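Local structure of CpuTA1 (Curtobacterium pusillum, 5K3W) at residues T2-L7 with F135-E140; F56-V61 with F115-L120; L216-V221 with D262-W267. The protein belongs to the class IV aminotransferase family, a group of fold-type IV proteins that bind pyridoxal-5'-phosphate, and forms a dimer in this structure. All blocks are in the same frame, centred on the assembly; numbering follows the deposited sequence.

Interaction 1. Residues T2-L7 with F135-E140. With GAB (3-aminobenzoic acid), chain D.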
loop_
_atom_site.group_PDB
_atom_site.type_symbol
_atom_site.label_atom_id
_atom_site.label_comp_id
_atom_site.label_asym_id
_atom_site.label_seq_id
_atom_site.Cartn_x
_atom_site.Cartn_y
_atom_site.Cartn_z
ATOM N N THR A 2 27.499 -4.281 7.148
ATOM C CA THR A 2 26.304 -4.850 7.757
ATOM C C THR A 2 26.253 -6.347 7.471
ATOM O O THR A 2 26.867 -6.815 6.515
ATOM C CB THR A 2 25.034 -4.166 7.234
ATOM O OG1 THR A 2 23.907 -4.517 8.060
ATOM C CG2 THR A 2 24.756 -4.591 5.825
ATOM N N ARG A 3 25.544 -7.105 8.309
ATOM C CA ARG A 3 25.492 -8.553 8.125
ATOM C C ARG A 3 24.754 -8.912 6.842
ATOM O O ARG A 3 25.278 -9.649 6.003
ATOM C CB ARG A 3 24.829 -9.215 9.331
ATOM C CG ARG A 3 24.915 -10.736 9.354
ATOM C CD ARG A 3 24.063 -11.252 10.500
ATOM N NE ARG A 3 22.658 -10.905 10.295
ATOM C CZ ARG A 3 21.751 -10.808 11.265
ATOM N NH1 ARG A 3 22.099 -11.026 12.525
ATOM N NH2 ARG A 3 20.496 -10.481 10.972
ATOM N N ALA A 4 23.551 -8.366 6.666
ATOM C CA ALA A 4 22.738 -8.615 5.483
ATOM C C ALA A 4 23.435 -8.156 4.207
ATOM O O ALA A 4 24.249 -7.231 4.207
ATOM C CB ALA A 4 21.388 -7.905 5.613
ATOM N N THR A 5 23.106 -8.823 3.106
ATOM C CA THR A 5 23.580 -8.464 1.780
ATOM C C THR A 5 22.487 -7.673 1.083
ATOM O O THR A 5 21.299 -7.954 1.268
ATOM C CB THR A 5 23.916 -9.701 0.940
ATOM O OG1 THR A 5 25.021 -10.401 1.512
ATOM C CG2 THR A 5 24.278 -9.297 -0.474
ATOM N N LEU A 6 22.896 -6.684 0.291
ATOM C CA LEU A 6 21.985 -5.898 -0.525
ATOM C C LEU A 6 22.526 -5.829 -1.948
ATOM O O LEU A 6 23.717 -5.563 -2.154
ATOM C CB LEU A 6 21.802 -4.467 0.034
ATOM C CG LEU A 6 20.952 -3.545 -0.877
ATOM C CD1 LEU A 6 19.506 -4.027 -1.009
ATOM C CD2 LEU A 6 20.984 -2.115 -0.429
ATOM N N LEU A 7 21.647 -6.046 -2.922
ATOM C CA LEU A 7 21.976 -5.898 -4.331
ATOM C C LEU A 7 21.016 -4.898 -4.945
ATOM O O LEU A 7 19.794 -5.046 -4.821
ATOM C CB LEU A 7 21.893 -7.234 -5.072
ATOM C CG LEU A 7 22.940 -8.287 -4.691
ATOM C CD1 LEU A 7 22.345 -9.661 -4.789
ATOM C CD2 LEU A 7 24.170 -8.192 -5.583
ATOM N N PHE A 135 17.637 -8.145 -1.080
ATOM C CA PHE A 135 18.513 -8.328 0.068
ATOM C C PHE A 135 18.312 -9.701 0.694
ATOM O O PHE A 135 17.238 -10.302 0.611
ATOM C CB PHE A 135 18.352 -7.205 1.117
ATOM C CG PHE A 135 16.986 -7.102 1.740
ATOM C CD1 PHE A 135 16.685 -7.803 2.901
ATOM C CD2 PHE A 135 16.030 -6.255 1.204
ATOM C CE1 PHE A 135 15.437 -7.677 3.505
ATOM C CE2 PHE A 135 14.785 -6.132 1.793
ATOM C CZ PHE A 135 14.486 -6.845 2.945
ATOM N N VAL A 136 19.384 -10.200 1.291
ATOM C CA VAL A 136 19.423 -11.495 1.956
ATOM C C VAL A 136 19.790 -11.269 3.419
ATOM O O VAL A 136 20.635 -10.428 3.733
ATOM C CB VAL A 136 20.447 -12.434 1.277
ATOM C CG1 VAL A 136 20.556 -13.740 2.035
ATOM C CG2 VAL A 136 20.070 -12.669 -0.199
ATOM N N ASP A 137 19.162 -12.017 4.315
ATOM C CA ASP A 137 19.454 -11.822 5.725
ATOM C C ASP A 137 18.884 -12.998 6.502
ATOM O O ASP A 137 18.101 -13.798 5.979
ATOM C CB ASP A 137 18.885 -10.501 6.240
ATOM C CG ASP A 137 19.435 -10.116 7.605
ATOM O OD1 ASP A 137 20.421 -10.744 8.048
ATOM O OD2 ASP A 137 18.898 -9.165 8.223
ATOM N N GLU A 138 19.293 -13.085 7.764
ATOM C CA GLU A 138 18.807 -14.133 8.645
ATOM C C GLU A 138 17.319 -13.951 8.907
ATOM O O GLU A 138 16.833 -12.829 9.075
ATOM C CB GLU A 138 19.588 -14.117 9.956
ATOM C CG GLU A 138 19.806 -15.493 10.537
ATOM C CD GLU A 138 20.908 -15.522 11.585
ATOM O OE1 GLU A 138 21.276 -16.641 12.017
ATOM O OE2 GLU A 138 21.406 -14.435 11.969
ATOM N N GLY A 139 16.590 -15.067 8.919
ATOM C CA GLY A 139 15.164 -15.006 9.122
ATOM C C GLY A 139 14.791 -14.921 10.581
ATOM O O GLY A 139 15.590 -15.200 11.475
ATOM N N GLU A 140 13.550 -14.515 10.820
ATOM C CA GLU A 140 13.025 -14.504 12.176
ATOM C C GLU A 140 12.844 -15.929 12.679
ATOM O O GLU A 140 12.565 -16.853 11.909
ATOM C CB GLU A 140 11.688 -13.774 12.236
ATOM C CG GLU A 140 10.943 -14.028 13.528
ATOM C CD GLU A 140 9.586 -13.360 13.566
ATOM O OE1 GLU A 140 9.419 -12.316 12.891
ATOM O OE2 GLU A 140 8.687 -13.892 14.267
HETATM C "C1'" GAB D . 27.852 -7.945 11.233
HETATM O "O1'" GAB D . 28.583 -8.784 10.638
HETATM O "O2'" GAB D . 27.963 -6.683 11.028
HETATM C C1 GAB D . 26.843 -8.550 12.216
HETATM C C2 GAB D . 25.811 -7.797 12.783
HETATM C C3 GAB D . 24.920 -8.403 13.662
HETATM C C4 GAB D . 25.062 -9.748 13.972
HETATM C C5 GAB D . 26.085 -10.492 13.405
HETATM C C6 GAB D . 26.977 -9.901 12.524
HETATM N N3 GAB D . 23.855 -7.632 14.278
#
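An antiparallel strand pairing finished by a salt-bridge network joins the N-terminal segment 2-7 to the end of strand 131-138, in the six-stranded antiparallel sheet. Thr5 and Val136 form the hydrogen-bonded pair: Thr5 N donates to Val136 O over 3.0 Å, in the plane of that carbonyl, whereas Val136 N reaches Thr5 O from above the carbonyl plane. Their side chains lie on the sheet face covered by helix 90-108, where Asp103 and Arg107 hold Thr5 OG1. On the other face, Leu6 CD1 packs against Phe135 CB at 4.0 Å, and Ile44 of the second subunit packs on Leu6.

Before the strand begins, Arg3 leaves the backbone with CG anti to N and bends at chi3 (63°), which turns its guanidinium onto Asp137. The grip is side-on: Arg3 NE at 3.2 Å and Arg3 NH2 at 2.9 Å both meet the syn lone pair of Asp137 OD1, close to the guanidinium plane. Glu138 OE2 instead stands over one guanidinium face, 3.5 Å from Arg3 NH1, adding charge attraction without a directed N-H. The aliphatic part of Arg3 runs along 3-aminobenzoic acid, with Arg3 CD 3.6 Å from C5 of the ligand. The whole is a two-stranded antiparallel pairing closed at its end by a three-residue ion network, in the antiparallel sheet of the smaller domain of the fold-type IV architecture.

Interaction 2. Residues F56-V61 with F115-L120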
loop_
_atom_site.group_PDB
_atom_site.type_symbol
_atom_site.label_atom_id
_atom_site.label_comp_id
_atom_site.label_asym_id
_atom_site.label_seq_id
_atom_site.Cartn_x
_atom_site.Cartn_y
_atom_site.Cartn_z
ATOM N N PHE A 56 6.595 -7.264 -4.594
ATOM C CA PHE A 56 7.700 -7.886 -3.883
ATOM C C PHE A 56 7.488 -9.386 -3.803
ATOM O O PHE A 56 6.378 -9.884 -3.990
ATOM C CB PHE A 56 7.867 -7.310 -2.469
ATOM C CG PHE A 56 6.895 -7.870 -1.475
ATOM C CD1 PHE A 56 5.598 -7.359 -1.395
ATOM C CD2 PHE A 56 7.272 -8.920 -0.627
ATOM C CE1 PHE A 56 4.687 -7.874 -0.490
ATOM C CE2 PHE A 56 6.372 -9.440 0.297
ATOM C CZ PHE A 56 5.072 -8.913 0.374
ATOM N N GLU A 57 8.576 -10.098 -3.507
ATOM C CA GLU A 57 8.555 -11.521 -3.184
ATOM C C GLU A 57 9.460 -11.773 -1.988
ATOM O O GLU A 57 10.512 -11.137 -1.850
ATOM C CB GLU A 57 9.038 -12.391 -4.364
ATOM C CG GLU A 57 8.039 -12.541 -5.482
ATOM C CD GLU A 57 6.887 -13.418 -5.085
ATOM O OE1 GLU A 57 7.062 -14.287 -4.197
ATOM O OE2 GLU A 57 5.799 -13.235 -5.665
ATOM N N THR A 58 9.064 -12.713 -1.137
ATOM C CA THR A 58 9.901 -13.166 -0.035
ATOM C C THR A 58 10.135 -14.661 -0.196
ATOM O O THR A 58 9.173 -15.420 -0.351
ATOM C CB THR A 58 9.259 -12.870 1.319
ATOM O OG1 THR A 58 8.962 -11.472 1.398
ATOM C CG2 THR A 58 10.226 -13.208 2.419
ATOM N N ILE A 59 11.405 -15.076 -0.151
ATOM C CA ILE A 59 11.817 -16.429 -0.511
ATOM C C ILE A 59 12.690 -17.012 0.591
ATOM O O ILE A 59 13.744 -16.454 0.913
ATOM C CB ILE A 59 12.571 -16.445 -1.843
ATOM C CG1 ILE A 59 11.770 -15.695 -2.921
ATOM C CG2 ILE A 59 12.892 -17.882 -2.236
ATOM C CD1 ILE A 59 12.574 -15.364 -4.213
ATOM N N ALA A 60 12.274 -18.148 1.148
ATOM C CA ALA A 60 13.109 -18.837 2.124
ATOM C C ALA A 60 14.364 -19.397 1.456
ATOM O O ALA A 60 14.323 -19.918 0.333
ATOM C CB ALA A 60 12.325 -19.964 2.800
ATOM N N VAL A 61 15.493 -19.283 2.151
ATOM C CA VAL A 61 16.764 -19.821 1.675
ATOM C C VAL A 61 17.244 -20.810 2.732
ATOM O O VAL A 61 17.743 -20.423 3.799
ATOM C CB VAL A 61 17.799 -18.723 1.397
ATOM C CG1 VAL A 61 19.030 -19.325 0.739
ATOM C CG2 VAL A 61 17.205 -17.642 0.480
ATOM N N PHE A 115 16.460 -15.607 4.346
ATOM C CA PHE A 115 15.456 -15.260 3.358
ATOM C C PHE A 115 16.045 -14.235 2.390
ATOM O O PHE A 115 17.006 -13.522 2.698
ATOM C CB PHE A 115 14.157 -14.738 4.025
ATOM C CG PHE A 115 14.307 -13.400 4.665
ATOM C CD1 PHE A 115 14.873 -13.279 5.923
ATOM C CD2 PHE A 115 13.916 -12.251 3.995
ATOM C CE1 PHE A 115 15.036 -12.039 6.520
ATOM C CE2 PHE A 115 14.060 -11.009 4.580
ATOM C CZ PHE A 115 14.632 -10.902 5.854
ATOM N N ALA A 116 15.469 -14.207 1.199
ATOM C CA ALA A 116 15.754 -13.217 0.182
ATOM C C ALA A 116 14.467 -12.459 -0.074
ATOM O O ALA A 116 13.387 -13.059 -0.154
ATOM C CB ALA A 116 16.257 -13.867 -1.109
ATOM N N LYS A 117 14.572 -11.144 -0.161
ATOM C CA LYS A 117 13.423 -10.294 -0.429
ATOM C C LYS A 117 13.671 -9.534 -1.722
ATOM O O LYS A 117 14.721 -8.905 -1.885
ATOM C CB LYS A 117 13.159 -9.321 0.728
ATOM C CG LYS A 117 12.030 -8.319 0.417
ATOM C CD LYS A 117 11.360 -7.775 1.674
ATOM C CE LYS A 117 10.258 -8.708 2.145
ATOM N NZ LYS A 117 9.557 -8.172 3.349
ATOM N N LEU A 118 12.709 -9.605 -2.636
ATOM C CA LEU A 118 12.795 -8.932 -3.925
ATOM C C LEU A 118 11.819 -7.768 -3.926
ATOM O O LEU A 118 10.641 -7.944 -3.594
ATOM C CB LEU A 118 12.478 -9.890 -5.083
ATOM C CG LEU A 118 13.373 -11.094 -5.407
ATOM C CD1 LEU A 118 13.634 -12.001 -4.197
ATOM C CD2 LEU A 118 12.765 -11.910 -6.568
ATOM N N ILE A 119 12.296 -6.587 -4.309
ATOM C CA ILE A 119 11.463 -5.396 -4.292
ATOM C C ILE A 119 11.578 -4.695 -5.637
ATOM O O ILE A 119 12.675 -4.303 -6.047
ATOM C CB ILE A 119 11.840 -4.455 -3.140
ATOM C CG1 ILE A 119 11.478 -5.127 -1.812
ATOM C CG2 ILE A 119 11.131 -3.115 -3.288
ATOM C CD1 ILE A 119 11.928 -4.363 -0.618
ATOM N N LEU A 120 10.441 -4.529 -6.313
ATOM C CA LEU A 120 10.378 -3.897 -7.625
ATOM C C LEU A 120 9.329 -2.793 -7.589
ATOM O O LEU A 120 8.152 -3.065 -7.329
ATOM C CB LEU A 120 10.043 -4.925 -8.709
ATOM C CG LEU A 120 9.755 -4.422 -10.132
ATOM C CD1 LEU A 120 10.897 -3.589 -10.639
ATOM C CD2 LEU A 120 9.512 -5.603 -11.061
#
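Strands 54-62 and 114-121 pair antiparallel inside the six-stranded sheet of the smaller domain of this fold-type IV protein, beside the cofactor pocket. The residues alternate between two faces. Phe56, Thr58, Ala60, Phe115, Lys117 and Ile119 occupy one, which the second subunit approaches through Thr50 and Arg51; Glu57, Ile59, Ala116 and Leu118 occupy the other, packed on helices 69-82 and 90-108.

Lys117 leans across toward strand 54-62 as it leaves the sheet. Its CB, 4.1 Å from Glu57 O, starts beside the neighbouring backbone, and CG, anti to the backbone N, stays next to the same oxygen. The chain then bends at chi3 (-85°), bringing CE to 3.1 Å from Thr58 OG1 while also meeting CD2 of the Phe56 ring obliquely. NZ, at the tip, lies 3.9 Å from Thr58 OG1, so it is the CE methylene that presses on the hydroxyl oxygen. The Phe56 ring has Thr58 OG1 at its edge, makes an edge-to-face contact with Tyr178 and comes within about 4 Å of pyridoxal-5'-phosphate.

Glu57 turns its carboxylate away from the partner strand, and its OE1 is hydrogen-bonded to His72 ND1 and salt-bridged to Arg75 NH2; both oxygens of this buried group have hydrogen-bonding partners. Four backbone bonds hold the register, the straightest from Leu118 N to Glu57 O (173°), while Ile59 N meets Ala116 O nearly along the C=O axis. On the helix-covered face, Ile59 and Leu118 cross obliquely and touch by their methyl ends, CD1 of Ile59 lying 3.5 Å from CD1 of Leu118.

Interaction 3. Residues L216-V221 with D262-W267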
loop_
_atom_site.group_PDB
_atom_site.type_symbol
_atom_site.label_atom_id
_atom_site.label_comp_id
_atom_site.label_asym_id
_atom_site.label_seq_id
_atom_site.Cartn_x
_atom_site.Cartn_y
_atom_site.Cartn_z
ATOM N N LEU A 216 -8.246 -28.926 6.696
ATOM C CA LEU A 216 -8.485 -30.363 6.721
ATOM C C LEU A 216 -9.906 -30.628 7.208
ATOM O O LEU A 216 -10.281 -30.192 8.307
ATOM C CB LEU A 216 -7.477 -31.074 7.613
ATOM C CG LEU A 216 -7.878 -32.522 7.908
ATOM C CD1 LEU A 216 -8.000 -33.323 6.616
ATOM C CD2 LEU A 216 -6.892 -33.177 8.880
ATOM N N ALA A 217 -10.696 -31.330 6.388
ATOM C CA ALA A 217 -12.043 -31.747 6.787
ATOM C C ALA A 217 -12.437 -33.004 6.022
ATOM O O ALA A 217 -12.405 -33.023 4.785
ATOM C CB ALA A 217 -13.071 -30.637 6.558
ATOM N N ASP A 218 -12.816 -34.050 6.764
ATOM C CA ASP A 218 -13.309 -35.297 6.179
ATOM C C ASP A 218 -12.234 -35.940 5.312
ATOM O O ASP A 218 -12.481 -36.347 4.178
ATOM C CB ASP A 218 -14.588 -35.070 5.367
ATOM C CG ASP A 218 -15.700 -34.421 6.183
ATOM O OD1 ASP A 218 -15.889 -34.805 7.363
ATOM O OD2 ASP A 218 -16.386 -33.523 5.637
ATOM N N GLY A 219 -11.025 -36.016 5.852
ATOM C CA GLY A 219 -9.931 -36.612 5.122
ATOM C C GLY A 219 -9.508 -35.867 3.871
ATOM O O GLY A 219 -8.628 -36.343 3.151
ATOM N N VAL A 220 -10.099 -34.706 3.592
ATOM C CA VAL A 220 -9.752 -33.917 2.412
ATOM C C VAL A 220 -9.024 -32.648 2.840
ATOM O O VAL A 220 -9.397 -31.997 3.826
ATOM C CB VAL A 220 -10.993 -33.574 1.574
ATOM C CG1 VAL A 220 -10.590 -32.777 0.361
ATOM C CG2 VAL A 220 -11.696 -34.837 1.153
ATOM N N VAL A 221 -7.970 -32.307 2.105
ATOM C CA VAL A 221 -7.175 -31.116 2.371
ATOM C C VAL A 221 -7.528 -30.100 1.304
ATOM O O VAL A 221 -7.348 -30.365 0.110
ATOM C CB VAL A 221 -5.674 -31.429 2.387
ATOM C CG1 VAL A 221 -4.847 -30.155 2.441
ATOM C CG2 VAL A 221 -5.344 -32.335 3.573
ATOM N N ASP A 262 -16.096 -25.434 10.799
ATOM C CA ASP A 262 -16.334 -26.862 10.964
ATOM C C ASP A 262 -15.140 -27.714 10.571
ATOM O O ASP A 262 -15.264 -28.940 10.536
ATOM C CB ASP A 262 -17.550 -27.298 10.145
ATOM C CG ASP A 262 -18.807 -26.518 10.502
ATOM O OD1 ASP A 262 -18.981 -26.154 11.689
ATOM O OD2 ASP A 262 -19.623 -26.274 9.588
ATOM N N ALA A 263 -13.999 -27.103 10.277
ATOM C CA ALA A 263 -12.839 -27.861 9.838
ATOM C C ALA A 263 -12.246 -28.668 10.989
ATOM O O ALA A 263 -12.382 -28.312 12.163
ATOM C CB ALA A 263 -11.783 -26.924 9.259
ATOM N N GLU A 264 -11.580 -29.769 10.645
ATOM C CA GLU A 264 -10.950 -30.577 11.682
ATOM C C GLU A 264 -9.614 -29.994 12.113
ATOM O O GLU A 264 -9.260 -30.064 13.292
ATOM C CB GLU A 264 -10.765 -32.012 11.197
ATOM C CG GLU A 264 -12.004 -32.855 11.371
ATOM C CD GLU A 264 -12.200 -33.833 10.242
ATOM O OE1 GLU A 264 -11.193 -34.410 9.767
ATOM O OE2 GLU A 264 -13.367 -34.008 9.820
ATOM N N ALA A 265 -8.850 -29.439 11.175
ATOM C CA ALA A 265 -7.605 -28.757 11.507
ATOM C C ALA A 265 -7.381 -27.653 10.488
ATOM O O ALA A 265 -7.927 -27.692 9.382
ATOM C CB ALA A 265 -6.408 -29.717 11.538
ATOM N N LEU A 266 -6.579 -26.659 10.882
ATOM C CA LEU A 266 -6.265 -25.511 10.041
ATOM C C LEU A 266 -4.788 -25.169 10.157
ATOM O O LEU A 266 -4.194 -25.283 11.233
ATOM C CB LEU A 266 -7.075 -24.275 10.434
ATOM C CG LEU A 266 -8.588 -24.393 10.418
ATOM C CD1 LEU A 266 -9.179 -23.162 11.063
ATOM C CD2 LEU A 266 -9.086 -24.529 8.992
ATOM N N TRP A 267 -4.215 -24.708 9.039
ATOM C CA TRP A 267 -2.875 -24.134 9.012
ATOM C C TRP A 267 -2.880 -22.834 8.220
ATOM O O TRP A 267 -3.629 -22.679 7.252
ATOM C CB TRP A 267 -1.829 -25.074 8.371
ATOM C CG TRP A 267 -1.676 -26.405 9.025
ATOM C CD1 TRP A 267 -0.705 -26.777 9.911
ATOM C CD2 TRP A 267 -2.505 -27.556 8.828
ATOM N NE1 TRP A 267 -0.878 -28.089 10.273
ATOM C CE2 TRP A 267 -1.974 -28.591 9.621
ATOM C CE3 TRP A 267 -3.636 -27.815 8.045
ATOM C CZ2 TRP A 267 -2.549 -29.867 9.670
ATOM C CZ3 TRP A 267 -4.198 -29.078 8.083
ATOM C CH2 TRP A 267 -3.657 -30.088 8.895
#
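Leu216 and Trp267 meet with the indole turned edge-on: Leu216 CB sits at the edge of the indole, near its plane, 3.9 Å from Trp267 CZ3. Trp267 has CG anti to the carbonyl carbon (chi1 -59°), and its NE1 is hydrogen-bonded to Thr293 OG1. Leu216 CB also packs against Ala265 CB on the same sheet face.

The Glu264 and Asp218 side chains cross at about a right angle, with their carboxylate planes 68° apart. Glu264 bends at chi2 (143°) to bring OE2 to Asp218 N, 3.1 Å away, which approaches from above the carboxylate plane. Asp218 OD1 comes within 3.6 Å of Glu264 OE2; these like charges probably repel, and the Asp218 N-H may offset part of the cost.

In the backbone, Leu216 O accepts two bonds, from Glu264 N at 2.7 Å nearly along the C=O axis and from Ala265 N at 3.3 Å on a lone pair. Leu216 N returns a straight bond to Ala265 O. Two consecutive residues thus face one, a classic beta bulge where strand 265-270 begins, beside the type I' turn Ala217-Val220 of the hairpin joining strands 212-217 and 220-224.

Interactions 1 and 2 belong to one sheet: strand 131-138 lies next to strand 114-121, and the centres of the two interactions are 10 Å apart. Phe135 O to Lys117 N and Asp137 O to Phe115 N, each 2.9 Å, are probable hydrogen bonds joining them, and both contacts touch the second subunit. Interaction 3 lies in a separate mixed sheet, its centre 37 Å from that of interaction 1 and 30 Å from that of interaction 2. Pyridoxal-5'-phosphate is closest to interaction 2, about 4 Å from the Phe56 side chain, against about 14 Å for Phe135 and 11 Å for Trp267. The 3-aminobenzoic acid instead lies against interaction 1.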